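Local coordinates for 6-carboxyhexanoate-coa ligase (Bacillus subtilis, PDB 5G1F), which is a ligase of the 6-carboxyhexanoate--CoA ligase family, a single chain of mixed helices and sheets modelled here with pimelic acid bound, at residues Lys143-Ser148 with His243-Gln248; Ala190-Ser195 with Glu225-Phe230. All coordinates share one frame; numbering follows the deposited sequence.

Interaction 1. Residues Lys143-Ser148 with His243-Gln248; sequences KGVRVS and HDLEKQ
Glu246 CG lies anti to its own carbonyl carbon (chi1 -67°), beside the backbone N, and from there the chain runs extended along the 143-148 loop; Ser148 OG stands between the backbone N and carbonyl carbon (chi1 60°), turned to the same residue. The two groups meet where the 143-148 loop lies against the C-terminal end of helix 238-247, whose last carbonyls lack the amides that a further turn would supply. Ser148 N takes up one of them: it donates to Leu245 O at 3.2 Å in a nearly straight bond (167° at the hydrogen), tilted from the carbonyl plane. The same oxygen also accepts from Lys181 NZ, which in addition binds Ser148 O and Gln248 O; a lysine suits this cluster because its ammonium can serve several carbonyls, and its charge would probably be favourable beside a helix C-terminus. The small hydroxyl of serine also fits here, OG standing 2.6 Å from Glu246 O. The aliphatic part of Glu246 does the touching for that side chain, with CG 3.2 Å from Arg146 O. Branched valines pack the buried side: Val147 CG2 lies 4.4 Å from Leu245 CB, and Val145 CG1 lies 4.4 Å from Leu245 CD1, while Val147 also packs on helix 170-184. Gly144 has a positive phi, readily adopted by glycine, and two successive carbonyls here accept from one guanidinium. Arg146 donates side-on to Lys143 O with both NE and NH2, from one face of that carbonyl, and NE makes a further, bent hydrogen bond to Gly144 O at 3.1 Å.

Interaction 2. Residues Ala190-Ser195 with Glu225-Phe230; sequences AELCWS and EGCRVF. With PML (pimelic acid), chain C.
Arg228 NE donates to Glu191 OE2 at 2.9 Å, a salt bridge in which the oxygen lies in the guanidinium plane at its edge and is met on its syn side, though NE lies 33° out of the carboxylate plane. Tyr204 OH hydrogen-bonds both Glu191 OE2 and Arg228 NH2, so three bonds link this tyrosine, the buried Glu191 and the partly exposed Arg228. A bend at chi3 (-91°) turns one guanidinium face to Cys193, whose SG sits 3.4 Å from Arg228 NH2. Beside it the extended Glu191 chain runs along the edge of the Phe230 ring.

The backbones form antiparallel strands in the middle of a mixed seven-stranded sheet. Leu192 and Val229 exchange N-H and C=O in a hydrogen-bonded pair, as do Trp194 and Cys227, while the peptides of Glu191 and Cys193 pair with strand 203-207 and those of Arg228 and Phe230 with Val127. On the face of Leu192 and Val229, Cys227 CB lies 3.5 Å from the centroid of the Trp194 six-membered ring, a CH-pi contact almost on the ring normal. The indole N-H spends itself weakly on Glu225 O at 3.3 Å. Gly226, having no side chain, fits closely against Trp194 O, its CA 3.2 Å from Ser195 O. Past the strand end, Ser195 OG accepts from Asp197 N and donates to pimelic acid O72 at 2.6 Å; Tyr200, Tyr212, Arg171 and Arg214 also hydrogen-bond the ligand.

Overall arrangement
Interaction 2 lies inside the loop closed by interaction 1: the chain runs from 143-148 through strands 188-194 and 227-232, then, after a short connection, into helix 238-247. Their centres are 15 Å apart, yet they meet at Phe230, whose CE2 lies 3.8 Å from Val147 CG2 and whose CD2 lies 4.1 Å from Leu245 CD1. One aromatic ring thus joins the seven-stranded sheet to the loop and helix packed beside it. Helix 170-184 touches both contacts. Interaction 2 reaches pimelic acid directly, whereas the Val147 side chain stays about 12 Å from it. Interaction 1 lies next to the small parallel sheet, its two segments leading into strands 150-151 and 250-252.

Interaction 1. Residues Lys143-Ser148 with His243-Gln248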
loop_
_atom_site.group_PDB
_atom_site.type_symbol
_atom_site.label_atom_id
_atom_site.label_comp_id
_atom_site.label_asym_id
_atom_site.label_seq_id
_atom_site.Cartn_x
_atom_site.Cartn_y
_atom_site.Cartn_z
ATOM N N LYS A 143 13.531 -3.760 -6.970
ATOM C CA LYS A 143 12.263 -3.747 -7.674
ATOM C C LYS A 143 11.090 -3.693 -6.720
ATOM O O LYS A 143 10.120 -2.988 -6.980
ATOM C CB LYS A 143 12.119 -4.993 -8.531
ATOM C CG LYS A 143 12.930 -4.992 -9.807
ATOM C CD LYS A 143 12.677 -6.304 -10.540
ATOM C CE LYS A 143 13.091 -6.260 -12.014
ATOM N NZ LYS A 143 14.551 -6.012 -12.189
ATOM N N GLY A 144 11.149 -4.467 -5.643
ATOM C CA GLY A 144 10.042 -4.515 -4.688
ATOM C C GLY A 144 8.915 -5.377 -5.202
ATOM O O GLY A 144 8.758 -5.580 -6.391
ATOM N N VAL A 145 8.161 -5.953 -4.292
ATOM C CA VAL A 145 6.966 -6.724 -4.652
ATOM C C VAL A 145 5.801 -5.787 -4.951
ATOM O O VAL A 145 5.663 -4.826 -4.264
ATOM C CB VAL A 145 6.540 -7.595 -3.467
ATOM C CG1 VAL A 145 5.207 -8.231 -3.758
ATOM C CG2 VAL A 145 7.619 -8.642 -3.197
ATOM N N ARG A 146 5.031 -6.060 -6.002
ATOM C CA ARG A 146 4.069 -5.120 -6.583
ATOM C C ARG A 146 2.661 -5.607 -6.271
ATOM O O ARG A 146 2.241 -6.639 -6.730
ATOM C CB ARG A 146 4.233 -5.036 -8.105
ATOM C CG ARG A 146 5.683 -4.756 -8.581
ATOM C CD ARG A 146 6.248 -3.441 -8.038
ATOM N NE ARG A 146 7.695 -3.291 -8.259
ATOM C CZ ARG A 146 8.271 -2.752 -9.345
ATOM N NH1 ARG A 146 7.546 -2.333 -10.378
ATOM N NH2 ARG A 146 9.598 -2.644 -9.409
ATOM N N VAL A 147 1.928 -4.891 -5.456
ATOM C CA VAL A 147 0.570 -5.296 -5.232
ATOM C C VAL A 147 -0.352 -4.685 -6.243
ATOM O O VAL A 147 -0.314 -3.495 -6.465
ATOM C CB VAL A 147 0.116 -4.915 -3.842
ATOM C CG1 VAL A 147 -1.265 -5.500 -3.585
ATOM C CG2 VAL A 147 1.109 -5.474 -2.848
ATOM N N SER A 148 -1.148 -5.502 -6.912
ATOM C CA SER A 148 -1.902 -4.975 -8.047
ATOM C C SER A 148 -3.282 -5.589 -8.157
ATOM O O SER A 148 -3.657 -6.423 -7.364
ATOM C CB SER A 148 -1.164 -5.205 -9.347
ATOM O OG SER A 148 -1.018 -6.591 -9.451
ATOM N N HIS A 243 2.874 -14.066 -6.109
ATOM C CA HIS A 243 1.834 -14.296 -7.078
ATOM C C HIS A 243 0.407 -13.922 -6.558
ATOM O O HIS A 243 -0.383 -13.323 -7.279
ATOM C CB HIS A 243 1.856 -15.743 -7.496
ATOM C CG HIS A 243 1.033 -16.021 -8.701
ATOM N ND1 HIS A 243 -0.288 -16.423 -8.627
ATOM C CD2 HIS A 243 1.325 -15.927 -10.019
ATOM C CE1 HIS A 243 -0.773 -16.570 -9.848
ATOM N NE2 HIS A 243 0.203 -16.326 -10.708
ATOM N N ASP A 244 0.047 -14.347 -5.355
ATOM C CA ASP A 244 -1.224 -13.899 -4.783
ATOM C C ASP A 244 -1.333 -12.384 -4.822
ATOM O O ASP A 244 -2.382 -11.834 -5.168
ATOM C CB ASP A 244 -1.358 -14.333 -3.342
ATOM C CG ASP A 244 -1.292 -15.804 -3.187
ATOM O OD1 ASP A 244 -1.625 -16.479 -4.172
ATOM O OD2 ASP A 244 -0.889 -16.278 -2.097
ATOM N N LEU A 245 -0.267 -11.711 -4.394
ATOM C CA LEU A 245 -0.287 -10.265 -4.254
ATOM C C LEU A 245 -0.422 -9.555 -5.591
ATOM O O LEU A 245 -1.059 -8.494 -5.693
ATOM C CB LEU A 245 0.933 -9.796 -3.476
ATOM C CG LEU A 245 0.772 -10.215 -2.010
ATOM C CD1 LEU A 245 2.013 -9.838 -1.235
ATOM C CD2 LEU A 245 -0.459 -9.593 -1.370
ATOM N N GLU A 246 0.122 -10.166 -6.623
ATOM C CA GLU A 246 0.040 -9.576 -7.933
ATOM C C GLU A 246 -1.252 -9.920 -8.633
ATOM O O GLU A 246 -1.726 -9.132 -9.432
ATOM C CB GLU A 246 1.248 -9.983 -8.802
ATOM C CG GLU A 246 2.591 -9.418 -8.310
ATOM C CD GLU A 246 3.757 -9.813 -9.236
ATOM O OE1 GLU A 246 3.662 -10.866 -9.898
ATOM O OE2 GLU A 246 4.734 -9.053 -9.348
ATOM N N LYS A 247 -1.793 -11.113 -8.399
ATOM C CA LYS A 247 -2.832 -11.656 -9.271
ATOM C C LYS A 247 -4.241 -11.647 -8.700
ATOM O O LYS A 247 -5.207 -11.731 -9.452
ATOM C CB LYS A 247 -2.523 -13.098 -9.671
ATOM C CG LYS A 247 -1.236 -13.320 -10.467
ATOM C CD LYS A 247 -0.997 -12.247 -11.509
ATOM C CE LYS A 247 -0.194 -12.762 -12.684
ATOM N NZ LYS A 247 0.310 -11.611 -13.466
ATOM N N GLN A 248 -4.384 -11.652 -7.388
ATOM C CA GLN A 248 -5.744 -11.753 -6.812
ATOM C C GLN A 248 -6.503 -10.465 -7.008
ATOM O O GLN A 248 -6.149 -9.451 -6.424
ATOM C CB GLN A 248 -5.680 -12.051 -5.323
ATOM C CG GLN A 248 -5.970 -13.503 -4.988
ATOM C CD GLN A 248 -5.166 -14.032 -3.796
ATOM O OE1 GLN A 248 -4.786 -13.279 -2.876
ATOM N NE2 GLN A 248 -4.937 -15.348 -3.788
#

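Interaction 2. Residues Ala190-Ser195 with Glu225-Phe230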
loop_
_atom_site.group_PDB
_atom_site.type_symbol
_atom_site.label_atom_id
_atom_site.label_comp_id
_atom_site.label_asym_id
_atom_site.label_seq_id
_atom_site.Cartn_x
_atom_site.Cartn_y
_atom_site.Cartn_z
ATOM N N ALA A 190 0.964 -8.183 9.404
ATOM C CA ALA A 190 0.874 -6.726 9.527
ATOM C C ALA A 190 1.581 -6.005 8.389
ATOM O O ALA A 190 2.397 -6.572 7.667
ATOM C CB ALA A 190 1.432 -6.273 10.863
ATOM N N GLU A 191 1.220 -4.749 8.200
ATOM C CA GLU A 191 1.889 -3.932 7.212
ATOM C C GLU A 191 2.273 -2.640 7.895
ATOM O O GLU A 191 1.543 -2.139 8.739
ATOM C CB GLU A 191 0.981 -3.647 6.005
ATOM C CG GLU A 191 1.531 -2.543 5.096
ATOM C CD GLU A 191 0.570 -2.100 4.002
ATOM O OE1 GLU A 191 -0.459 -2.749 3.799
ATOM O OE2 GLU A 191 0.855 -1.108 3.309
ATOM N N LEU A 192 3.449 -2.137 7.562
ATOM C CA LEU A 192 3.950 -0.868 8.075
ATOM C C LEU A 192 4.249 0.007 6.870
ATOM O O LEU A 192 4.931 -0.419 5.939
ATOM C CB LEU A 192 5.246 -1.112 8.852
ATOM C CG LEU A 192 6.109 0.101 9.213
ATOM C CD1 LEU A 192 5.359 0.971 10.202
ATOM C CD2 LEU A 192 7.440 -0.345 9.772
ATOM N N CYS A 193 3.784 1.240 6.893
ATOM C CA CYS A 193 3.836 2.056 5.697
ATOM C C CYS A 193 3.910 3.529 6.038
ATOM O O CYS A 193 3.125 4.027 6.815
ATOM C CB CYS A 193 2.601 1.804 4.814
ATOM S SG CYS A 193 2.610 2.791 3.285
ATOM N N TRP A 194 4.805 4.244 5.386
ATOM C CA TRP A 194 4.643 5.661 5.260
ATOM C C TRP A 194 5.189 6.115 3.921
ATOM O O TRP A 194 5.867 5.347 3.217
ATOM C CB TRP A 194 5.269 6.398 6.453
ATOM C CG TRP A 194 6.763 6.282 6.581
ATOM C CD1 TRP A 194 7.695 7.159 6.097
ATOM C CD2 TRP A 194 7.481 5.312 7.338
ATOM N NE1 TRP A 194 8.966 6.749 6.445
ATOM C CE2 TRP A 194 8.860 5.615 7.211
ATOM C CE3 TRP A 194 7.106 4.201 8.083
ATOM C CZ2 TRP A 194 9.854 4.853 7.835
ATOM C CZ3 TRP A 194 8.100 3.431 8.684
ATOM C CH2 TRP A 194 9.455 3.755 8.544
ATOM N N SER A 195 4.866 7.356 3.569
ATOM C CA SER A 195 5.011 7.850 2.214
ATOM C C SER A 195 6.444 8.242 1.882
ATOM O O SER A 195 7.220 8.610 2.765
ATOM C CB SER A 195 4.132 9.066 2.017
ATOM O OG SER A 195 4.159 9.441 0.663
ATOM N N GLU A 225 12.573 9.399 2.202
ATOM C CA GLU A 225 12.545 7.978 2.549
ATOM C C GLU A 225 11.143 7.633 3.022
ATOM O O GLU A 225 10.619 8.241 3.952
ATOM C CB GLU A 225 13.553 7.648 3.651
ATOM C CG GLU A 225 15.010 7.672 3.213
ATOM C CD GLU A 225 15.385 8.965 2.520
ATOM O OE1 GLU A 225 14.971 10.038 2.993
ATOM O OE2 GLU A 225 16.084 8.923 1.493
ATOM N N GLY A 226 10.508 6.721 2.304
ATOM C CA GLY A 226 9.244 6.139 2.722
ATOM C C GLY A 226 9.470 4.668 3.008
ATOM O O GLY A 226 10.605 4.195 3.004
ATOM N N CYS A 227 8.394 3.928 3.214
ATOM C CA CYS A 227 8.504 2.545 3.641
ATOM C C CYS A 227 7.213 1.809 3.360
ATOM O O CYS A 227 6.122 2.360 3.516
ATOM C CB CYS A 227 8.798 2.524 5.134
ATOM S SG CYS A 227 8.714 0.926 5.938
ATOM N N ARG A 228 7.333 0.589 2.865
ATOM C CA ARG A 228 6.211 -0.347 2.871
ATOM C C ARG A 228 6.667 -1.783 3.070
ATOM O O ARG A 228 7.389 -2.350 2.230
ATOM C CB ARG A 228 5.405 -0.257 1.579
ATOM C CG ARG A 228 4.272 -1.276 1.539
ATOM C CD ARG A 228 3.256 -0.982 0.447
ATOM N NE ARG A 228 2.169 -0.124 0.932
ATOM C CZ ARG A 228 1.683 0.915 0.257
ATOM N NH1 ARG A 228 2.194 1.239 -0.925
ATOM N NH2 ARG A 228 0.699 1.644 0.770
ATOM N N VAL A 229 6.241 -2.377 4.183
ATOM C CA VAL A 229 6.768 -3.679 4.608
ATOM C C VAL A 229 5.605 -4.543 5.058
ATOM O O VAL A 229 4.772 -4.078 5.827
ATOM C CB VAL A 229 7.690 -3.568 5.830
ATOM C CG1 VAL A 229 8.135 -4.951 6.274
ATOM C CG2 VAL A 229 8.877 -2.697 5.522
ATOM N N PHE A 230 5.556 -5.779 4.559
ATOM C CA PHE A 230 4.586 -6.760 5.002
ATOM C C PHE A 230 5.282 -7.806 5.818
ATOM O O PHE A 230 6.272 -8.364 5.356
ATOM C CB PHE A 230 3.970 -7.450 3.802
ATOM C CG PHE A 230 3.435 -6.511 2.766
ATOM C CD1 PHE A 230 2.998 -5.230 3.104
ATOM C CD2 PHE A 230 3.213 -6.963 1.479
ATOM C CE1 PHE A 230 2.444 -4.399 2.146
ATOM C CE2 PHE A 230 2.605 -6.153 0.540
ATOM C CZ PHE A 230 2.230 -4.869 0.871
HETATM C C1 PML C . -3.427 7.900 4.829
HETATM O O11 PML C . -3.951 6.992 5.499
HETATM O O12 PML C . -3.576 9.102 5.137
HETATM C C2 PML C . -2.595 7.531 3.618
HETATM C C3 PML C . -1.167 7.153 4.024
HETATM C C4 PML C . -0.471 6.347 2.933
HETATM C C5 PML C . 0.688 7.082 2.287
HETATM C C6 PML C . 1.132 6.402 0.987
HETATM C C7 PML C . 1.493 7.430 -0.068
HETATM O O71 PML C . 0.591 8.132 -0.597
HETATM O O72 PML C . 2.695 7.532 -0.393
#